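Local coordinates for rifamycin polyketide synthase (Amycolatopsis mediterranei, PDB 4LN9), which probably dehydrates the beta-hydroxy polyketide intermediate at the terminal module of the rifamycin assembly line, through a dehydratase domain with a double hotdog fold, at residues K286-R289 with D290-S293. Numbering follows the deposited sequence.
Sequences KPER and DSLS
Ser291 reaches back to the backbone of Glu288, and two hydrogen bonds close the turn between them. The main-chain bond runs from Ser291 N to Glu288 O at 3.3 Å, as expected of the type I beta turn that these residues begin and end. The second bond uses the serine side chain. Ser291 OG lies between its own backbone N and carbonyl carbon (chi1 62°) and accepts a hydrogen bond from Glu288 N, 3.1 Å away, with a rather bent N-H angle of 135°. A short hydroxyl side chain suits this buried place, being small enough to fit beside the turn and polar enough to accept a backbone N-H.

Pro287 can be followed round its ring. Pro287 CB lies near Ser291 OG, Pro287 CG at the far side of the ring meets Ser293 CB at 3.7 Å, and Pro287 CD, bonded to the ring nitrogen, lies 3.6 Å from Ser293 N. Proline has no N-H to offer and gives the returning strand a compact hydrocarbon surface instead. On Lys286 the aliphatic root does the touching, Lys286 CG standing 3.3 Å from Ser291 O, while CA makes a CH...O contact with the same oxygen; the ammonium group extends clear of the returning strand. Glu288 and Asp290, both exposed, suit the solvent-facing turn, although Glu288 CB still approaches Ser291 OG at 3.4 Å.

The turn belongs to the hairpin linking strands 279-285 and 291-297 at the surface of the double hotdog fold. Ser293 pairs through its backbone with Ala285 of the preceding strand, Leu292 pairs with Leu310 of strand 303-313, and the Ser291 side chain touches Ser309 and Val311, placing the returning strand between its two antiparallel neighbours.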
# COMPACT_ATOMS: atom_id res chain seq x y z
N LYS A 286 -38.90 -6.28 5.67
CA LYS A 286 -38.61 -5.36 6.77
C LYS A 286 -38.52 -6.09 8.10
O LYS A 286 -39.54 -6.42 8.70
CB LYS A 286 -39.70 -4.28 6.85
CG LYS A 286 -39.57 -3.18 5.82
CD LYS A 286 -40.88 -2.95 5.08
CE LYS A 286 -40.77 -1.77 4.12
NZ LYS A 286 -41.76 -1.90 3.00
N PRO A 287 -37.30 -6.24 8.63
CA PRO A 287 -37.14 -6.73 10.00
C PRO A 287 -37.63 -5.72 11.05
O PRO A 287 -38.14 -6.11 12.10
CB PRO A 287 -35.63 -6.94 10.13
CG PRO A 287 -35.13 -7.08 8.73
CD PRO A 287 -36.01 -6.18 7.91
N GLU A 288 -37.38 -4.43 10.79
CA GLU A 288 -37.92 -3.35 11.62
C GLU A 288 -38.46 -2.27 10.69
O GLU A 288 -38.32 -2.38 9.47
CB GLU A 288 -36.83 -2.78 12.53
CG GLU A 288 -35.96 -3.82 13.20
CD GLU A 288 -36.64 -4.50 14.38
OE1 GLU A 288 -37.35 -3.80 15.13
OE2 GLU A 288 -36.45 -5.72 14.56
N ARG A 289 -39.07 -1.23 11.25
CA ARG A 289 -39.81 -0.27 10.43
C ARG A 289 -38.90 0.64 9.61
O ARG A 289 -39.34 1.24 8.63
CB ARG A 289 -40.78 0.56 11.28
CG ARG A 289 -41.99 1.05 10.51
CD ARG A 289 -42.74 2.14 11.27
NE ARG A 289 -43.85 1.60 12.05
CZ ARG A 289 -44.48 2.26 13.02
NH1 ARG A 289 -44.12 3.51 13.31
NH2 ARG A 289 -45.46 1.68 13.70
N ASP A 290 -37.63 0.71 9.99
CA ASP A 290 -36.69 1.59 9.31
C ASP A 290 -35.62 0.80 8.56
O ASP A 290 -34.61 1.36 8.14
CB ASP A 290 -36.02 2.53 10.32
CG ASP A 290 -35.12 1.80 11.29
OD1 ASP A 290 -35.33 0.58 11.50
OD2 ASP A 290 -34.20 2.43 11.85
N SER A 291 -35.83 -0.51 8.41
CA SER A 291 -34.78 -1.37 7.87
C SER A 291 -35.26 -2.34 6.78
O SER A 291 -36.44 -2.65 6.67
CB SER A 291 -34.05 -2.12 8.98
OG SER A 291 -34.93 -2.97 9.70
N LEU A 292 -34.29 -2.87 6.03
CA LEU A 292 -34.54 -3.85 4.98
C LEU A 292 -33.69 -5.11 5.21
O LEU A 292 -32.56 -5.01 5.69
CB LEU A 292 -34.21 -3.27 3.61
CG LEU A 292 -35.04 -2.09 3.12
CD1 LEU A 292 -34.52 -1.63 1.76
CD2 LEU A 292 -36.51 -2.48 3.02
N SER A 293 -34.20 -6.25 4.76
CA SER A 293 -33.36 -7.44 4.59
C SER A 293 -33.49 -7.93 3.16
O SER A 293 -34.45 -7.58 2.47
CB SER A 293 -33.81 -8.54 5.56
OG SER A 293 -35.13 -8.98 5.26